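PDB 6KME: phytochromobilin synthase, which binds biliverdin IX alpha and, as a ferredoxin-dependent bilin reductase, probably reduces it to phytochromobilin, the chromophore of plant phytochromes. Local coordinates for residues P111-N116 against D200-W205; K35-A40 against L98-F103. The protein carries 1 engineered substitution. All blocks are in the same frame, centred on the assembly; numbering follows the deposited sequence.

How the contacts relate
From the N terminus, helix 34-47 comes first, and three sheet strands follow before the chain reaches strand 96-104. Contact 2 (35-40 with 98-103) closes this loop of 57 residues. A turn then leads into strand 112-119, where contact 1 opens; it closes 83 residues later on helix 188-211. The two loops therefore lie in series, neither nesting nor crossing. They are joined at the hairpin of strands 96-104 and 112-119, where Ala115 N to Phe100 O (2.9 Å) and Ala102 N to Phe113 O (3.1 Å) are probable hydrogen bonds. Together they tie two helices to neighbouring strands on one face of the sheet, and the Tyr202 ring of contact 1 packs on the carbonyl oxygen of Ala40 of contact 2.

Contact 1 (P111-N116 against D200-W205); sequences PIFCAN and DYYQAW. With BLA (biliverdine IX alpha), chain B.
Trp205 reaches from the helix to the start of the strand, and its NE1 donates a hydrogen bond of 2.8 Å to Pro111 O, nearly straight at 165°. The oxygen lies close to the indole plane, whereas the nitrogen sits above the carbonyl plane. The five-membered ring also carries Phe113 CB over one face, 3.9 Å from its centroid, in a CH-pi contact. Phe113, with CG anti to the backbone N (chi1 -175°), drives its ring into the helix, CE1 reaching 3.5 Å from Tyr202 CA. The Tyr202 ring meets it edge to face: CD1 stands over the centre of the phenyl ring, and the planes are 78° apart. An alanine in place of Trp205 would probably leave Pro111 O without this donor and uncover Phe113 CB. Farther out, Tyr202 OH is hydrogen-bonded to Thr44 OG1, which links the cluster to helix 34-47. Farther along the strand Asn116 ND2 donates to the biliverdin oxygen OC (2.7 Å), while its OD1 bonds Arg235. Helix on one face and bilin on the other is the arrangement of the alpha/beta/alpha sandwich of ferredoxin-dependent bilin reductases.

Contact 2 (K35-A40 against L98-F103); sequences KLIHFA and LDFAAF
Leu98 CD1 fits against the side chain of Ile37, touching both CG1 and CD1, each at 3.7 Å, the two branched chains lying side by side and pointing opposite ways. This is helix-on-sheet packing in the alpha/beta/alpha sandwich: helix 34-47 runs almost along strand 96-104, with the segment directions only 15° apart and their axes 10.3 Å apart at closest approach. The near alignment lets residues spaced along the helix meet alternate residues of the strand, Leu98 and then Phe100, through apolar groups alone; no hydrogen bond joins the segments. Leu36 adds a looser contact, its CD1 coming to 4.4 Å from the second methyl of Leu98, CD2. Beyond this pair Leu36 also touches Phe195 and Phe198 of helix 188-211, so the two helices and the sheet share one buried layer.

The intervening residue, Asp99, belongs to the other face of the sheet, where it touches biliverdin and forms a salt bridge with Arg85. Alternation along the strand thus puts its carboxylate on the bilin side while its neighbours Leu98 and Phe100 face helix 34-47.

Phe100 makes the rest of the contact. A chi1 of -177° swings its ring away from its own backbone N and out to the helix, and Ile37 CG1 lies more loosely beside CD2 at 4.3 Å. The small side chain of Ala40 lets the ring end come close to the helix: the methyl CB sits 3.4 Å from Phe100 CZ, with the flanking ring carbons CE2 at 3.9 Å and CE1 at 4.1 Å from the same CB.

Contact 1 (P111-N116 against D200-W205)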
loop_
_atom_site.group_PDB
_atom_site.type_symbol
_atom_site.label_atom_id
_atom_site.label_comp_id
_atom_site.label_asym_id
_atom_site.label_seq_id
_atom_site.Cartn_x
_atom_site.Cartn_y
_atom_site.Cartn_z
ATOM N N PRO A 111 5.931 -3.603 -9.299
ATOM C CA PRO A 111 5.574 -2.760 -8.160
ATOM C C PRO A 111 4.401 -3.359 -7.394
ATOM O O PRO A 111 3.596 -4.128 -7.924
ATOM C CB PRO A 111 5.194 -1.420 -8.807
ATOM C CG PRO A 111 5.924 -1.401 -10.113
ATOM C CD PRO A 111 5.948 -2.851 -10.571
ATOM N N ILE A 112 4.326 -3.002 -6.116
ATOM C CA ILE A 112 3.201 -3.361 -5.262
ATOM C C ILE A 112 2.112 -2.304 -5.417
ATOM O O ILE A 112 2.352 -1.117 -5.176
ATOM C CB ILE A 112 3.651 -3.488 -3.802
ATOM C CG1 ILE A 112 4.522 -4.740 -3.659
ATOM C CG2 ILE A 112 2.445 -3.509 -2.885
ATOM C CD1 ILE A 112 5.324 -4.804 -2.362
ATOM N N PHE A 113 0.919 -2.721 -5.846
ATOM C CA PHE A 113 -0.193 -1.786 -5.925
ATOM C C PHE A 113 -0.702 -1.513 -4.520
ATOM O O PHE A 113 -0.886 -2.438 -3.727
ATOM C CB PHE A 113 -1.334 -2.309 -6.807
ATOM C CG PHE A 113 -2.447 -1.296 -6.986
ATOM C CD1 PHE A 113 -2.355 -0.313 -7.971
ATOM C CD2 PHE A 113 -3.549 -1.286 -6.128
ATOM C CE1 PHE A 113 -3.364 0.662 -8.114
ATOM C CE2 PHE A 113 -4.551 -0.325 -6.258
ATOM C CZ PHE A 113 -4.461 0.650 -7.261
ATOM N N CYS A 114 -0.938 -0.236 -4.215
ATOM C CA CYS A 114 -1.216 0.204 -2.851
ATOM C C CYS A 114 -2.295 1.284 -2.872
ATOM O O CYS A 114 -2.102 2.341 -3.481
ATOM C CB CYS A 114 0.074 0.719 -2.203
ATOM S SG CYS A 114 -0.117 1.547 -0.603
ATOM N N ALA A 115 -3.431 1.022 -2.220
ATOM C CA ALA A 115 -4.485 2.024 -2.040
ATOM C C ALA A 115 -4.915 1.994 -0.581
ATOM O O ALA A 115 -5.454 0.986 -0.106
ATOM C CB ALA A 115 -5.678 1.770 -2.959
ATOM N N ASN A 116 -4.664 3.094 0.130
ATOM C CA ASN A 116 -4.976 3.224 1.556
ATOM C C ASN A 116 -5.766 4.517 1.741
ATOM O O ASN A 116 -5.193 5.616 1.769
ATOM C CB ASN A 116 -3.709 3.215 2.405
ATOM C CG ASN A 116 -3.155 1.823 2.597
ATOM O OD1 ASN A 116 -2.475 1.291 1.723
ATOM N ND2 ASN A 116 -3.459 1.218 3.733
ATOM N N ASP A 200 -7.636 4.522 -12.885
ATOM C CA ASP A 200 -6.516 4.778 -13.789
ATOM C C ASP A 200 -5.227 4.128 -13.298
ATOM O O ASP A 200 -4.491 3.519 -14.089
ATOM C CB ASP A 200 -6.315 6.286 -13.945
ATOM C CG ASP A 200 -7.286 6.895 -14.936
ATOM O OD1 ASP A 200 -8.011 6.115 -15.589
ATOM O OD2 ASP A 200 -7.323 8.139 -15.068
ATOM N N TYR A 201 -4.928 4.264 -12.003
ATOM C CA TYR A 201 -3.715 3.679 -11.433
ATOM C C TYR A 201 -3.788 2.154 -11.437
ATOM O O TYR A 201 -2.789 1.478 -11.725
ATOM C CB TYR A 201 -3.482 4.207 -10.003
ATOM C CG TYR A 201 -2.676 5.510 -9.935
ATOM C CD1 TYR A 201 -3.059 6.627 -10.676
ATOM C CD2 TYR A 201 -1.540 5.613 -9.137
ATOM C CE1 TYR A 201 -2.323 7.824 -10.632
ATOM C CE2 TYR A 201 -0.791 6.818 -9.080
ATOM C CZ TYR A 201 -1.190 7.907 -9.838
ATOM O OH TYR A 201 -0.472 9.088 -9.801
ATOM N N TYR A 202 -4.959 1.584 -11.129
ATOM C CA TYR A 202 -5.036 0.125 -11.110
ATOM C C TYR A 202 -4.947 -0.456 -12.524
ATOM O O TYR A 202 -4.331 -1.512 -12.730
ATOM C CB TYR A 202 -6.301 -0.350 -10.388
ATOM C CG TYR A 202 -6.222 -1.837 -10.093
ATOM C CD1 TYR A 202 -5.260 -2.332 -9.217
ATOM C CD2 TYR A 202 -7.062 -2.742 -10.723
ATOM C CE1 TYR A 202 -5.143 -3.698 -8.960
ATOM C CE2 TYR A 202 -6.957 -4.126 -10.470
ATOM C CZ TYR A 202 -5.991 -4.588 -9.590
ATOM O OH TYR A 202 -5.871 -5.940 -9.337
ATOM N N GLN A 203 -5.530 0.227 -13.520
ATOM C CA GLN A 203 -5.395 -0.240 -14.894
ATOM C C GLN A 203 -3.948 -0.133 -15.370
ATOM O O GLN A 203 -3.463 -1.004 -16.102
ATOM C CB GLN A 203 -6.345 0.538 -15.812
ATOM C CG GLN A 203 -7.824 0.177 -15.600
ATOM C CD GLN A 203 -8.764 0.972 -16.492
ATOM O OE1 GLN A 203 -8.593 2.174 -16.674
ATOM N NE2 GLN A 203 -9.754 0.296 -17.062
ATOM N N ALA A 204 -3.241 0.928 -14.967
ATOM C CA ALA A 204 -1.820 1.037 -15.285
ATOM C C ALA A 204 -1.044 -0.140 -14.708
ATOM O O ALA A 204 -0.177 -0.708 -15.381
ATOM C CB ALA A 204 -1.254 2.367 -14.758
ATOM N N TRP A 205 -1.348 -0.517 -13.460
ATOM C CA TRP A 205 -0.652 -1.624 -12.811
ATOM C C TRP A 205 -0.949 -2.943 -13.520
ATOM O O TRP A 205 -0.046 -3.769 -13.715
ATOM C CB TRP A 205 -1.047 -1.699 -11.333
ATOM C CG TRP A 205 -0.322 -2.807 -10.592
ATOM C CD1 TRP A 205 0.917 -2.734 -10.023
ATOM C CD2 TRP A 205 -0.785 -4.150 -10.378
ATOM N NE1 TRP A 205 1.260 -3.950 -9.475
ATOM C CE2 TRP A 205 0.236 -4.837 -9.680
ATOM C CE3 TRP A 205 -1.964 -4.841 -10.713
ATOM C CZ2 TRP A 205 0.117 -6.182 -9.302
ATOM C CZ3 TRP A 205 -2.082 -6.177 -10.344
ATOM C CH2 TRP A 205 -1.043 -6.837 -9.644
HETATM C CHA BLA B . -2.359 8.906 8.115
HETATM N NA BLA B . -1.401 7.210 6.405
HETATM C C1A BLA B . -1.332 8.427 7.102
HETATM C C2A BLA B . -0.105 9.104 6.681
HETATM C C3A BLA B . 0.557 8.233 5.708
HETATM C C4A BLA B . -0.265 7.067 5.556
HETATM C CMA BLA B . 1.860 8.460 4.937
HETATM C CAA BLA B . 0.334 10.478 7.261
HETATM C CBA BLA B . 0.985 10.262 8.601
HETATM C CGA BLA B . 2.531 10.026 8.436
HETATM O O1A BLA B . 3.037 10.902 7.799
HETATM O O2A BLA B . 2.918 9.031 8.977
HETATM C CHB BLA B . -0.051 5.855 4.638
HETATM N NB BLA B . 2.328 5.387 4.800
HETATM C C1B BLA B . 1.027 5.011 4.393
HETATM C C2B BLA B . 1.331 3.864 3.337
HETATM C C3B BLA B . 2.669 3.495 3.409
HETATM C C4B BLA B . 3.330 4.451 4.404
HETATM C CMB BLA B . 0.183 3.171 2.624
HETATM O OB BLA B . 4.457 4.484 4.872
HETATM C CAB BLA B . 3.634 2.522 2.778
HETATM C CBB BLA B . 4.926 2.151 2.934
HETATM N NC BLA B . -4.965 4.364 7.286
HETATM C C1C BLA B . -5.021 3.181 6.514
HETATM C C2C BLA B . -6.064 2.290 7.203
HETATM C C3C BLA B . -6.545 2.993 8.307
HETATM C C4C BLA B . -5.839 4.368 8.390
HETATM C CMC BLA B . -6.356 0.907 6.607
HETATM O OC BLA B . -4.292 3.108 5.538
HETATM C CAC BLA B . -7.572 2.508 9.268
HETATM C CBC BLA B . -7.885 1.287 9.755
HETATM C CHD BLA B . -5.869 5.457 9.220
HETATM N ND BLA B . -3.946 6.963 8.356
HETATM C C1D BLA B . -4.958 6.670 9.173
HETATM C C2D BLA B . -5.208 7.758 10.201
HETATM C C3D BLA B . -4.281 8.754 9.957
HETATM C C4D BLA B . -3.419 8.281 8.750
HETATM C CMD BLA B . -6.315 7.606 11.228
HETATM C CAD BLA B . -4.005 10.104 10.631
HETATM C CBD BLA B . -3.384 9.981 12.010
HETATM C CGD BLA B . -1.882 9.454 12.029
HETATM O O1D BLA B . -1.745 8.540 12.823
HETATM O O2D BLA B . -1.138 10.050 11.262
#

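Contact 2 (K35-A40 against L98-F103)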
loop_
_atom_site.group_PDB
_atom_site.type_symbol
_atom_site.label_atom_id
_atom_site.label_comp_id
_atom_site.label_asym_id
_atom_site.label_seq_id
_atom_site.Cartn_x
_atom_site.Cartn_y
_atom_site.Cartn_z
ATOM N N LYS A 35 -17.416 -0.230 -4.093
ATOM C CA LYS A 35 -17.493 -0.041 -5.539
ATOM C C LYS A 35 -16.129 -0.228 -6.187
ATOM O O LYS A 35 -16.020 -0.796 -7.283
ATOM C CB LYS A 35 -18.044 1.354 -5.869
ATOM C CG LYS A 35 -19.541 1.554 -5.613
ATOM C CD LYS A 35 -19.977 3.024 -5.813
ATOM C CE LYS A 35 -19.617 3.911 -4.604
ATOM N NZ LYS A 35 -20.142 5.318 -4.628
ATOM N N LEU A 36 -15.073 0.254 -5.524
ATOM C CA LEU A 36 -13.738 0.199 -6.107
ATOM C C LEU A 36 -13.168 -1.210 -6.044
ATOM O O LEU A 36 -12.450 -1.630 -6.958
ATOM C CB LEU A 36 -12.799 1.181 -5.398
ATOM C CG LEU A 36 -13.020 2.674 -5.661
ATOM C CD1 LEU A 36 -12.013 3.493 -4.855
ATOM C CD2 LEU A 36 -12.933 2.985 -7.153
ATOM N N ILE A 37 -13.458 -1.945 -4.967
ATOM C CA ILE A 37 -13.036 -3.342 -4.903
ATOM C C ILE A 37 -13.681 -4.133 -6.033
ATOM O O ILE A 37 -13.020 -4.923 -6.716
ATOM C CB ILE A 37 -13.374 -3.961 -3.534
ATOM C CG1 ILE A 37 -12.671 -3.219 -2.398
ATOM C CG2 ILE A 37 -12.942 -5.408 -3.513
ATOM C CD1 ILE A 37 -13.369 -3.391 -1.039
ATOM N N HIS A 38 -14.989 -3.938 -6.237
ATOM C CA HIS A 38 -15.688 -4.622 -7.325
ATOM C C HIS A 38 -15.068 -4.278 -8.670
ATOM O O HIS A 38 -14.860 -5.160 -9.516
ATOM C CB HIS A 38 -17.170 -4.254 -7.317
ATOM C CG HIS A 38 -17.980 -4.994 -8.339
ATOM N ND1 HIS A 38 -18.263 -4.475 -9.586
ATOM C CD2 HIS A 38 -18.570 -6.213 -8.297
ATOM C CE1 HIS A 38 -18.993 -5.341 -10.267
ATOM N NE2 HIS A 38 -19.193 -6.404 -9.509
ATOM N N PHE A 39 -14.786 -2.990 -8.890
ATOM C CA PHE A 39 -14.113 -2.582 -10.116
ATOM C C PHE A 39 -12.805 -3.342 -10.291
ATOM O O PHE A 39 -12.501 -3.832 -11.381
ATOM C CB PHE A 39 -13.845 -1.075 -10.119
ATOM C CG PHE A 39 -12.970 -0.622 -11.272
ATOM C CD1 PHE A 39 -13.531 -0.261 -12.480
ATOM C CD2 PHE A 39 -11.587 -0.588 -11.147
ATOM C CE1 PHE A 39 -12.728 0.142 -13.546
ATOM C CE2 PHE A 39 -10.783 -0.195 -12.203
ATOM C CZ PHE A 39 -11.353 0.174 -13.406
ATOM N N ALA A 40 -12.013 -3.445 -9.220
ATOM C CA ALA A 40 -10.661 -3.970 -9.367
ATOM C C ALA A 40 -10.681 -5.465 -9.622
ATOM O O ALA A 40 -9.910 -5.972 -10.448
ATOM C CB ALA A 40 -9.828 -3.646 -8.126
ATOM N N LEU A 98 -10.539 1.962 3.158
ATOM C CA LEU A 98 -10.118 0.964 2.185
ATOM C C LEU A 98 -8.617 0.735 2.325
ATOM O O LEU A 98 -7.833 1.690 2.294
ATOM C CB LEU A 98 -10.451 1.397 0.742
ATOM C CG LEU A 98 -9.980 0.410 -0.351
ATOM C CD1 LEU A 98 -10.773 -0.893 -0.280
ATOM C CD2 LEU A 98 -10.084 1.024 -1.759
ATOM N N ASP A 99 -8.222 -0.526 2.495
ATOM C CA ASP A 99 -6.840 -0.967 2.311
ATOM C C ASP A 99 -6.877 -2.082 1.276
ATOM O O ASP A 99 -7.335 -3.190 1.573
ATOM C CB ASP A 99 -6.199 -1.461 3.612
ATOM C CG ASP A 99 -4.692 -1.816 3.448
ATOM O OD1 ASP A 99 -4.259 -2.133 2.316
ATOM O OD2 ASP A 99 -3.942 -1.768 4.452
ATOM N N PHE A 100 -6.375 -1.781 0.081
ATOM C CA PHE A 100 -6.375 -2.673 -1.069
ATOM C C PHE A 100 -4.944 -2.752 -1.584
ATOM O O PHE A 100 -4.327 -1.714 -1.841
ATOM C CB PHE A 100 -7.333 -2.126 -2.142
ATOM C CG PHE A 100 -7.470 -3.000 -3.346
ATOM C CD1 PHE A 100 -6.573 -2.899 -4.398
ATOM C CD2 PHE A 100 -8.505 -3.922 -3.430
ATOM C CE1 PHE A 100 -6.706 -3.720 -5.522
ATOM C CE2 PHE A 100 -8.631 -4.749 -4.535
ATOM C CZ PHE A 100 -7.732 -4.642 -5.579
ATOM N N ALA A 101 -4.400 -3.967 -1.700
ATOM C CA ALA A 101 -3.023 -4.143 -2.150
ATOM C C ALA A 101 -2.893 -5.389 -3.017
ATOM O O ALA A 101 -3.615 -6.376 -2.841
ATOM C CB ALA A 101 -2.039 -4.263 -0.972
ATOM N N ALA A 102 -1.945 -5.331 -3.951
ATOM C CA ALA A 102 -1.561 -6.471 -4.776
ATOM C C ALA A 102 -0.078 -6.731 -4.555
ATOM O O ALA A 102 0.757 -5.858 -4.829
ATOM C CB ALA A 102 -1.861 -6.211 -6.250
ATOM N N PHE A 103 0.236 -7.916 -4.029
ATOM C CA PHE A 103 1.604 -8.348 -3.788
ATOM C C PHE A 103 2.003 -9.356 -4.854
ATOM O O PHE A 103 1.341 -10.406 -4.974
ATOM C CB PHE A 103 1.734 -8.986 -2.409
ATOM C CG PHE A 103 1.380 -8.060 -1.252
ATOM C CD1 PHE A 103 1.823 -6.749 -1.225
ATOM C CD2 PHE A 103 0.616 -8.526 -0.186
ATOM C CE1 PHE A 103 1.501 -5.911 -0.157
ATOM C CE2 PHE A 103 0.290 -7.698 0.886
ATOM C CZ PHE A 103 0.730 -6.389 0.900
#